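Local coordinates for protein beta-hexosaminidase (Neisseria gonorrhoeae, PDB 6JTJ) that probably cleaves terminal beta-1,4-linked N-acetylglucosamine from peptide-linked peptidoglycan fragments during cell-wall recycling, as a cytoplasmic family 3 glycoside hydrolase, at residues 43-54 with 67-78; 119-130 with 375-383. One frame throughout, in Å; residues are numbered along the deposited sequence.

The two contacts illustrate how one fold uses different chemistry in its core and at its periphery. Contact 1, 43-54 with 67-78, is largely buried and pairs neighbouring parallel strands of the barrel; backbone hydrogen bonds run along it, and a salt bridge and a side-chain amide close its C-terminal end. Contact 2, 119-130 with 375-383, is partly buried and lies further from the centre of the chain; there a loop and helix meet the C-terminal helix through apolar side chains, with no hydrogen bond between the segments. The two have no helix or strand in common. The centres of contact 1 and contact 2 are about 29 Å apart, and the nearest atoms of contact 1 and contact 2 about 6 Å.

Contact 1. Residues 43-54 with 67-78; sequences PRGPVMADIAAF and PAIGGIILFRRN
Val-47 to Ala-49 pair in parallel with Ile-69 to Ile-72, the strand axes 33° apart, and a beta bulge shifts the register by one residue between Val-47 and Met-48. Gly-70 N gives Val-47 O a nearly straight bond, and Ala-49 is bonded to the same strand through both backbone groups, its N to Gly-71 O and its O from Ile-73 N. The methyl of Ala-49 meets the CD1 tips of Ile-69 and Ile-72 on one face of the sheet, while on the other the Met-48 side chain crosses that of Ile-73 at about a right angle, Met-48 SD 4.1 Å from Ile-73 CB. Ile-73 also touches a bound N-acetylglucosamine.

Beyond the strands, polar side chains take over. Arg-77 NH2 reaches Asp-50 OD2 at 2.9 Å in a salt bridge whose hydrogen bond is weak, the carboxylate standing almost perpendicular to the guanidinium (86°). The same NH2 bonds to Ile-51 O at 2.8 Å, and Asn-78 ND2 approaches that oxygen at 3.0 Å from the opposite face of its carbonyl plane. ND2 spends its second hydrogen on Ala-53 O at 2.9 Å; both acceptors lie close to the amide plane. Asn-78 OD1 accepts Phe-75 N on a lone pair, which fixes the amide's rotation.

Asn-326 supplies further partners to Asp-50 and Arg-77. The contact joins the strands of a beta-alpha-beta unit whose connecting helix is 58-64. Strands 321-323 and 101-108 flank the pair, and helix 82-94 packs on Ile-51 and Leu-74.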
loop_
_atom_site.group_PDB
_atom_site.type_symbol
_atom_site.label_atom_id
_atom_site.label_comp_id
_atom_site.label_asym_id
_atom_site.label_seq_id
_atom_site.Cartn_x
_atom_site.Cartn_y
_atom_site.Cartn_z
ATOM N N PRO C 43 33.610 -8.829 10.167
ATOM C CA PRO C 43 32.811 -7.617 10.289
ATOM C C PRO C 43 31.429 -7.767 9.616
ATOM O O PRO C 43 31.270 -8.541 8.645
ATOM C CB PRO C 43 33.653 -6.559 9.569
ATOM C CG PRO C 43 35.043 -7.101 9.552
ATOM C CD PRO C 43 34.909 -8.585 9.524
ATOM N N ARG C 44 30.439 -7.056 10.147
ATOM C CA ARG C 44 29.103 -7.077 9.553
ATOM C C ARG C 44 29.172 -6.393 8.204
ATOM O O ARG C 44 29.635 -5.260 8.105
ATOM C CB ARG C 44 28.113 -6.361 10.446
ATOM C CG ARG C 44 27.855 -7.029 11.772
ATOM C CD ARG C 44 26.964 -6.152 12.625
ATOM N NE ARG C 44 26.538 -6.821 13.847
ATOM C CZ ARG C 44 26.686 -6.352 15.077
ATOM N NH1 ARG C 44 27.241 -5.157 15.317
ATOM N NH2 ARG C 44 26.254 -7.088 16.089
ATOM N N GLY C 45 28.749 -7.103 7.163
ATOM C CA GLY C 45 28.739 -6.548 5.814
ATOM C C GLY C 45 27.597 -5.581 5.598
ATOM O O GLY C 45 26.743 -5.432 6.462
ATOM N N PRO C 46 27.552 -4.939 4.423
ATOM C CA PRO C 46 26.534 -3.916 4.140
ATOM C C PRO C 46 25.253 -4.428 3.484
ATOM O O PRO C 46 24.520 -3.646 2.903
ATOM C CB PRO C 46 27.269 -2.977 3.179
ATOM C CG PRO C 46 28.148 -3.893 2.398
ATOM C CD PRO C 46 28.597 -4.959 3.382
ATOM N N VAL C 47 24.980 -5.718 3.567
ATOM C CA VAL C 47 23.772 -6.269 2.965
ATOM C C VAL C 47 22.913 -6.849 4.059
ATOM O O VAL C 47 23.415 -7.583 4.905
ATOM C CB VAL C 47 24.110 -7.373 1.947
ATOM C CG1 VAL C 47 22.851 -8.031 1.407
ATOM C CG2 VAL C 47 24.933 -6.808 0.803
ATOM N N MET C 48 21.628 -6.534 4.040
ATOM C CA MET C 48 20.671 -7.167 4.928
ATOM C C MET C 48 19.836 -8.117 4.089
ATOM O O MET C 48 19.180 -7.721 3.137
ATOM C CB MET C 48 19.784 -6.133 5.613
ATOM C CG MET C 48 18.746 -6.725 6.552
ATOM S SD MET C 48 17.896 -5.501 7.599
ATOM C CE MET C 48 18.840 -5.623 9.108
ATOM N N ALA C 49 19.907 -9.392 4.415
ATOM C CA ALA C 49 19.244 -10.408 3.611
ATOM C C ALA C 49 18.079 -10.949 4.414
ATOM O O ALA C 49 17.679 -10.333 5.390
ATOM C CB ALA C 49 20.235 -11.499 3.230
ATOM N N ASP C 50 17.527 -12.081 4.000
ATOM C CA ASP C 50 16.442 -12.696 4.742
ATOM C C ASP C 50 16.476 -14.203 4.545
ATOM O O ASP C 50 17.413 -14.732 3.977
ATOM C CB ASP C 50 15.103 -12.088 4.323
ATOM C CG ASP C 50 14.723 -12.421 2.906
ATOM O OD1 ASP C 50 15.469 -13.168 2.222
ATOM O OD2 ASP C 50 13.675 -11.897 2.466
ATOM N N ILE C 51 15.466 -14.891 5.036
ATOM C CA ILE C 51 15.480 -16.343 5.014
ATOM C C ILE C 51 14.088 -16.862 4.711
ATOM O O ILE C 51 13.103 -16.140 4.839
ATOM C CB ILE C 51 16.065 -16.935 6.312
ATOM C CG1 ILE C 51 15.344 -16.381 7.537
ATOM C CG2 ILE C 51 17.555 -16.603 6.394
ATOM C CD1 ILE C 51 15.689 -17.111 8.818
ATOM N N ALA C 52 14.024 -18.121 4.294
ATOM C CA ALA C 52 12.822 -18.648 3.668
ATOM C C ALA C 52 11.730 -19.006 4.648
ATOM O O ALA C 52 10.558 -18.688 4.419
ATOM C CB ALA C 52 13.179 -19.853 2.815
ATOM N N ALA C 53 12.083 -19.678 5.731
ATOM C CA ALA C 53 11.059 -20.280 6.583
ATOM C C ALA C 53 11.442 -20.271 8.058
ATOM O O ALA C 53 12.022 -19.290 8.539
ATOM C CB ALA C 53 10.730 -21.690 6.078
ATOM N N PHE C 54 11.123 -21.338 8.785
ATOM C CA PHE C 54 11.189 -21.311 10.246
ATOM C C PHE C 54 12.572 -21.631 10.837
ATOM O O PHE C 54 12.866 -21.229 11.964
ATOM C CB PHE C 54 10.149 -22.270 10.821
ATOM C CG PHE C 54 8.765 -22.078 10.254
ATOM C CD1 PHE C 54 8.140 -20.833 10.312
ATOM C CD2 PHE C 54 8.087 -23.136 9.669
ATOM C CE1 PHE C 54 6.869 -20.650 9.794
ATOM C CE2 PHE C 54 6.810 -22.963 9.153
ATOM C CZ PHE C 54 6.201 -21.720 9.217
ATOM N N PRO C 67 30.938 -12.462 3.932
ATOM C CA PRO C 67 31.281 -11.154 4.521
ATOM C C PRO C 67 30.442 -9.961 4.006
ATOM O O PRO C 67 30.450 -8.909 4.637
ATOM C CB PRO C 67 32.769 -10.965 4.146
ATOM C CG PRO C 67 33.050 -11.960 3.070
ATOM C CD PRO C 67 32.097 -13.095 3.278
ATOM N N ALA C 68 29.751 -10.126 2.878
ATOM C CA ALA C 68 28.857 -9.100 2.357
ATOM C C ALA C 68 27.625 -8.870 3.250
ATOM O O ALA C 68 27.045 -7.788 3.250
ATOM C CB ALA C 68 28.422 -9.442 0.940
ATOM N N ILE C 69 27.267 -9.876 4.032
ATOM C CA ILE C 69 26.070 -9.822 4.841
ATOM C C ILE C 69 26.356 -9.315 6.250
ATOM O O ILE C 69 27.353 -9.710 6.870
ATOM C CB ILE C 69 25.392 -11.192 4.833
ATOM C CG1 ILE C 69 24.939 -11.466 3.401
ATOM C CG2 ILE C 69 24.223 -11.223 5.812
ATOM C CD1 ILE C 69 24.170 -12.746 3.224
ATOM N N GLY C 70 25.511 -8.393 6.718
ATOM C CA GLY C 70 25.611 -7.843 8.081
ATOM C C GLY C 70 24.382 -8.000 8.947
ATOM O O GLY C 70 24.456 -7.810 10.158
ATOM N N GLY C 71 23.247 -8.361 8.347
ATOM C CA GLY C 71 22.012 -8.537 9.107
ATOM C C GLY C 71 20.928 -9.265 8.334
ATOM O O GLY C 71 21.091 -9.592 7.170
ATOM N N ILE C 72 19.813 -9.486 9.007
ATOM C CA ILE C 72 18.689 -10.244 8.487
ATOM C C ILE C 72 17.386 -9.549 8.879
ATOM O O ILE C 72 17.230 -9.091 10.008
ATOM C CB ILE C 72 18.672 -11.658 9.105
ATOM C CG1 ILE C 72 19.857 -12.494 8.596
ATOM C CG2 ILE C 72 17.353 -12.374 8.852
ATOM C CD1 ILE C 72 19.891 -12.700 7.094
ATOM N N ILE C 73 16.445 -9.495 7.945
ATOM C CA ILE C 73 15.099 -9.028 8.233
ATOM C C ILE C 73 14.182 -10.238 8.206
ATOM O O ILE C 73 14.243 -11.041 7.276
ATOM C CB ILE C 73 14.603 -7.918 7.256
ATOM C CG1 ILE C 73 13.142 -7.543 7.519
ATOM C CG2 ILE C 73 14.711 -8.357 5.803
ATOM C CD1 ILE C 73 12.712 -6.307 6.747
ATOM N N LEU C 74 13.331 -10.345 9.220
ATOM C CA LEU C 74 12.360 -11.422 9.299
ATOM C C LEU C 74 10.959 -10.957 8.920
ATOM O O LEU C 74 10.635 -9.766 8.979
ATOM C CB LEU C 74 12.328 -12.005 10.709
ATOM C CG LEU C 74 13.649 -12.623 11.191
ATOM C CD1 LEU C 74 13.530 -13.054 12.639
ATOM C CD2 LEU C 74 14.060 -13.807 10.321
ATOM N N PHE C 75 10.146 -11.929 8.516
ATOM C CA PHE C 75 8.784 -11.701 8.065
ATOM C C PHE C 75 7.874 -12.733 8.711
ATOM O O PHE C 75 8.342 -13.621 9.421
ATOM C CB PHE C 75 8.715 -11.818 6.546
ATOM C CG PHE C 75 9.486 -10.752 5.831
ATOM C CD1 PHE C 75 8.957 -9.491 5.678
ATOM C CD2 PHE C 75 10.752 -11.011 5.332
ATOM C CE1 PHE C 75 9.656 -8.512 5.019
ATOM C CE2 PHE C 75 11.466 -10.033 4.682
ATOM C CZ PHE C 75 10.910 -8.781 4.517
ATOM N N ARG C 76 6.572 -12.631 8.443
ATOM C CA ARG C 76 5.612 -13.552 9.032
ATOM C C ARG C 76 5.895 -15.018 8.659
ATOM O O ARG C 76 5.659 -15.897 9.456
ATOM C CB ARG C 76 4.181 -13.183 8.649
ATOM C CG ARG C 76 3.128 -14.046 9.339
ATOM C CD ARG C 76 1.727 -13.487 9.203
ATOM N NE ARG C 76 1.533 -12.264 9.987
ATOM C CZ ARG C 76 0.418 -11.536 9.985
ATOM N NH1 ARG C 76 -0.638 -11.914 9.264
ATOM N NH2 ARG C 76 0.348 -10.416 10.700
ATOM N N ARG C 77 6.398 -15.259 7.452
ATOM C CA ARG C 77 6.722 -16.621 6.999
ATOM C C ARG C 77 7.836 -17.274 7.817
ATOM O O ARG C 77 8.033 -18.484 7.739
ATOM C CB ARG C 77 7.141 -16.624 5.524
ATOM C CG ARG C 77 8.439 -15.893 5.250
ATOM C CD ARG C 77 8.891 -16.080 3.818
ATOM N NE ARG C 77 10.275 -15.631 3.683
ATOM C CZ ARG C 77 10.646 -14.416 3.296
ATOM N NH1 ARG C 77 9.742 -13.499 2.956
ATOM N NH2 ARG C 77 11.935 -14.117 3.219
ATOM N N ASN C 78 8.560 -16.475 8.593
ATOM C CA ASN C 78 9.607 -16.989 9.462
ATOM C C ASN C 78 9.106 -17.258 10.870
ATOM O O ASN C 78 9.901 -17.591 11.753
ATOM C CB ASN C 78 10.765 -16.000 9.534
ATOM C CG ASN C 78 11.285 -15.616 8.181
ATOM O OD1 ASN C 78 11.303 -14.438 7.823
ATOM N ND2 ASN C 78 11.716 -16.607 7.401
HETATM O O HOH W 1 32.474 -7.950 6.223
HETATM O O HOH W 2 13.352 -13.669 6.425
#

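Contact 2. Residues 119-130 with 375-383; sequences TRLPAMNVLGQI and QAFVAGLAS
With Thr-119 CG2 turned anti to its own nitrogen and OG1 set beside it (chi1 -57°), the methyl lies against the helix backbone where Ala-379 N bonds to Gln-375 O, while Val-378, its CG1 likewise opposite the nitrogen (chi1 170°), holds that branch against Leu-121 and Pro-122. Thr-119 CG2 lies 3.6 Å from Gln-375 O and reaches the methyl of Ala-379. The Thr-119 side chain crosses that of Gln-375 at a slant, OG1 next to CB and CG, and the polar ends of both side chains are hydrogen-bonded to Glu-153.

Val-378 CG1 is shared by two neighbours: Leu-121 CD2 lies alongside at 4.0 Å, and Pro-122 CD comes across at about a right angle, 3.8 Å away. The proline ring then continues over the next part of the helix, with its CG 4.0 Å from Leu-381 CB. Further out, Leu-381 CD2 meets Ile-130 CD1 at 3.9 Å, the two side chains crossing nearly perpendicularly. Ala-382 CB sits 3.2 Å from Arg-120 O, a close approach of methyl to carbonyl.

The axes of 124-130 and 375-382 cross at 92° and come no closer than 11.0 Å, so the preceding loop does much of the packing. Helix 136-155 completes the apolar layer through Val-149 and Leu-150. This is plain peripheral packing, in which the C-terminal helix of the chain is laid against the loop 119-123 and the outer helices 124-134 and 136-155 of a family 3 glycoside hydrolase barrel.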
loop_
_atom_site.group_PDB
_atom_site.type_symbol
_atom_site.label_atom_id
_atom_site.label_comp_id
_atom_site.label_asym_id
_atom_site.label_seq_id
_atom_site.Cartn_x
_atom_site.Cartn_y
_atom_site.Cartn_z
ATOM N N THR C 119 1.447 -9.510 22.269
ATOM C CA THR C 119 0.388 -8.539 22.441
ATOM C C THR C 119 0.078 -7.937 21.072
ATOM O O THR C 119 0.998 -7.592 20.334
ATOM C CB THR C 119 0.822 -7.395 23.344
ATOM O OG1 THR C 119 1.237 -7.945 24.578
ATOM C CG2 THR C 119 -0.302 -6.409 23.594
ATOM N N ARG C 120 -1.214 -7.832 20.736
ATOM C CA ARG C 120 -1.628 -7.182 19.500
ATOM C C ARG C 120 -1.446 -5.684 19.649
ATOM O O ARG C 120 -1.936 -5.086 20.588
ATOM C CB ARG C 120 -3.082 -7.522 19.168
ATOM C CG ARG C 120 -3.487 -7.160 17.747
ATOM C CD ARG C 120 -2.899 -8.133 16.738
ATOM N NE ARG C 120 -3.373 -7.850 15.385
ATOM C CZ ARG C 120 -2.865 -6.943 14.553
ATOM N NH1 ARG C 120 -1.821 -6.197 14.907
ATOM N NH2 ARG C 120 -3.410 -6.779 13.348
ATOM N N LEU C 121 -0.724 -5.076 18.721
ATOM C CA LEU C 121 -0.380 -3.662 18.812
ATOM C C LEU C 121 -1.384 -2.802 18.052
ATOM O O LEU C 121 -1.848 -3.197 16.983
ATOM C CB LEU C 121 1.016 -3.427 18.240
ATOM C CG LEU C 121 2.151 -4.186 18.922
ATOM C CD1 LEU C 121 3.373 -4.208 18.023
ATOM C CD2 LEU C 121 2.489 -3.581 20.270
ATOM N N PRO C 122 -1.698 -1.624 18.587
ATOM C CA PRO C 122 -2.612 -0.754 17.903
ATOM C C PRO C 122 -1.918 -0.058 16.765
ATOM O O PRO C 122 -0.689 0.075 16.795
ATOM C CB PRO C 122 -2.959 0.285 18.970
ATOM C CG PRO C 122 -1.715 0.366 19.803
ATOM C CD PRO C 122 -1.271 -1.060 19.885
ATOM N N ALA C 123 -2.690 0.390 15.780
ATOM C CA ALA C 123 -2.157 1.249 14.740
ATOM C C ALA C 123 -1.699 2.579 15.375
ATOM O O ALA C 123 -2.290 3.043 16.342
ATOM C CB ALA C 123 -3.211 1.506 13.688
ATOM N N MET C 124 -0.655 3.183 14.831
ATOM C CA MET C 124 -0.141 4.430 15.396
ATOM C C MET C 124 -1.135 5.585 15.396
ATOM O O MET C 124 -1.057 6.465 16.250
ATOM C CB MET C 124 1.149 4.860 14.702
ATOM C CG MET C 124 2.319 3.919 14.910
ATOM S SD MET C 124 2.776 3.727 16.649
ATOM C CE MET C 124 1.860 2.269 17.117
ATOM N N ASN C 125 -2.096 5.598 14.484
ATOM C CA ASN C 125 -3.054 6.683 14.504
ATOM C C ASN C 125 -3.949 6.667 15.756
ATOM O O ASN C 125 -4.531 7.692 16.097
ATOM C CB ASN C 125 -3.909 6.740 13.240
ATOM C CG ASN C 125 -5.029 5.740 13.245
ATOM O OD1 ASN C 125 -4.867 4.592 13.660
ATOM N ND2 ASN C 125 -6.177 6.166 12.766
ATOM N N VAL C 126 -4.066 5.510 16.395
ATOM C CA VAL C 126 -4.794 5.395 17.638
ATOM C C VAL C 126 -4.158 6.314 18.676
ATOM O O VAL C 126 -4.868 6.940 19.439
ATOM C CB VAL C 126 -4.832 3.946 18.140
ATOM C CG1 VAL C 126 -5.403 3.868 19.541
ATOM C CG2 VAL C 126 -5.673 3.080 17.194
ATOM N N LEU C 127 -2.827 6.438 18.656
ATOM C CA LEU C 127 -2.135 7.323 19.569
ATOM C C LEU C 127 -2.401 8.778 19.255
ATOM O O LEU C 127 -2.555 9.588 20.154
ATOM C CB LEU C 127 -0.635 7.035 19.582
ATOM C CG LEU C 127 -0.317 5.618 20.057
ATOM C CD1 LEU C 127 1.120 5.248 19.722
ATOM C CD2 LEU C 127 -0.580 5.462 21.543
ATOM N N GLY C 128 -2.514 9.115 17.986
ATOM C CA GLY C 128 -2.894 10.464 17.581
ATOM C C GLY C 128 -4.341 10.803 17.917
ATOM O O GLY C 128 -4.680 11.965 18.119
ATOM N N GLN C 129 -5.203 9.801 17.957
ATOM C CA GLN C 129 -6.584 10.023 18.371
ATOM C C GLN C 129 -6.659 10.303 19.874
ATOM O O GLN C 129 -7.471 11.120 20.306
ATOM C CB GLN C 129 -7.457 8.822 18.002
ATOM C CG GLN C 129 -7.678 8.721 16.516
ATOM C CD GLN C 129 -8.354 7.427 16.099
ATOM O OE1 GLN C 129 -8.205 6.377 16.732
ATOM N NE2 GLN C 129 -9.118 7.503 15.028
ATOM N N ILE C 130 -5.851 9.596 20.668
ATOM C CA ILE C 130 -5.736 9.879 22.095
ATOM C C ILE C 130 -5.216 11.306 22.289
ATOM O O ILE C 130 -5.694 12.031 23.147
ATOM C CB ILE C 130 -4.803 8.887 22.804
ATOM C CG1 ILE C 130 -5.424 7.504 22.818
ATOM C CG2 ILE C 130 -4.535 9.336 24.232
ATOM C CD1 ILE C 130 -4.504 6.396 23.283
ATOM N N GLN C 375 1.278 -4.652 29.041
ATOM C CA GLN C 375 0.745 -5.533 28.028
ATOM C C GLN C 375 -0.760 -5.418 27.899
ATOM O O GLN C 375 -1.290 -5.223 26.795
ATOM C CB GLN C 375 1.103 -6.982 28.312
ATOM C CG GLN C 375 2.540 -7.342 28.044
ATOM C CD GLN C 375 2.813 -8.782 28.408
ATOM O OE1 GLN C 375 2.585 -9.173 29.524
ATOM N NE2 GLN C 375 3.330 -9.559 27.487
ATOM N N ALA C 376 -1.456 -5.508 29.024
ATOM C CA ALA C 376 -2.917 -5.451 29.010
ATOM C C ALA C 376 -3.436 -4.084 28.549
ATOM O O ALA C 376 -4.448 -3.997 27.835
ATOM C CB ALA C 376 -3.482 -5.811 30.381
ATOM N N PHE C 377 -2.767 -3.015 28.959
ATOM C CA PHE C 377 -3.147 -1.678 28.489
ATOM C C PHE C 377 -3.023 -1.561 26.954
ATOM O O PHE C 377 -3.902 -1.018 26.274
ATOM C CB PHE C 377 -2.273 -0.618 29.150
ATOM C CG PHE C 377 -2.450 0.775 28.563
ATOM C CD1 PHE C 377 -3.546 1.549 28.885
ATOM C CD2 PHE C 377 -1.519 1.295 27.672
ATOM C CE1 PHE C 377 -3.702 2.824 28.352
ATOM C CE2 PHE C 377 -1.671 2.570 27.122
ATOM C CZ PHE C 377 -2.767 3.338 27.464
ATOM N N VAL C 378 -1.912 -2.055 26.414
ATOM C CA VAL C 378 -1.644 -1.951 24.974
ATOM C C VAL C 378 -2.643 -2.842 24.222
ATOM O O VAL C 378 -3.228 -2.420 23.242
ATOM C CB VAL C 378 -0.172 -2.311 24.664
ATOM C CG1 VAL C 378 0.056 -2.455 23.174
ATOM C CG2 VAL C 378 0.756 -1.241 25.234
ATOM N N ALA C 379 -2.857 -4.058 24.711
ATOM C CA ALA C 379 -3.887 -4.939 24.159
ATOM C C ALA C 379 -5.230 -4.230 24.061
ATOM O O ALA C 379 -5.980 -4.439 23.111
ATOM C CB ALA C 379 -4.020 -6.209 24.998
ATOM N N GLY C 380 -5.544 -3.419 25.063
ATOM C CA GLY C 380 -6.818 -2.718 25.123
ATOM C C GLY C 380 -6.937 -1.645 24.070
ATOM O O GLY C 380 -8.032 -1.396 23.558
ATOM N N LEU C 381 -5.827 -0.988 23.755
ATOM C CA LEU C 381 -5.829 -0.007 22.681
ATOM C C LEU C 381 -6.086 -0.690 21.346
ATOM O O LEU C 381 -6.738 -0.130 20.490
ATOM C CB LEU C 381 -4.505 0.740 22.620
ATOM C CG LEU C 381 -4.138 1.628 23.810
ATOM C CD1 LEU C 381 -2.796 2.282 23.548
ATOM C CD2 LEU C 381 -5.202 2.685 24.071
ATOM N N ALA C 382 -5.575 -1.902 21.179
ATOM C CA ALA C 382 -5.768 -2.656 19.940
ATOM C C ALA C 382 -7.175 -3.264 19.758
ATOM O O ALA C 382 -7.501 -3.700 18.664
ATOM C CB ALA C 382 -4.706 -3.747 19.814
ATOM N N SER C 383 -7.993 -3.315 20.809
ATOM C CA SER C 383 -9.358 -3.852 20.687
ATOM C C SER C 383 -10.471 -2.803 20.659
ATOM O O SER C 383 -10.257 -1.625 20.917
ATOM C CB SER C 383 -9.613 -4.843 21.803
ATOM O OG SER C 383 -8.899 -6.026 21.521
#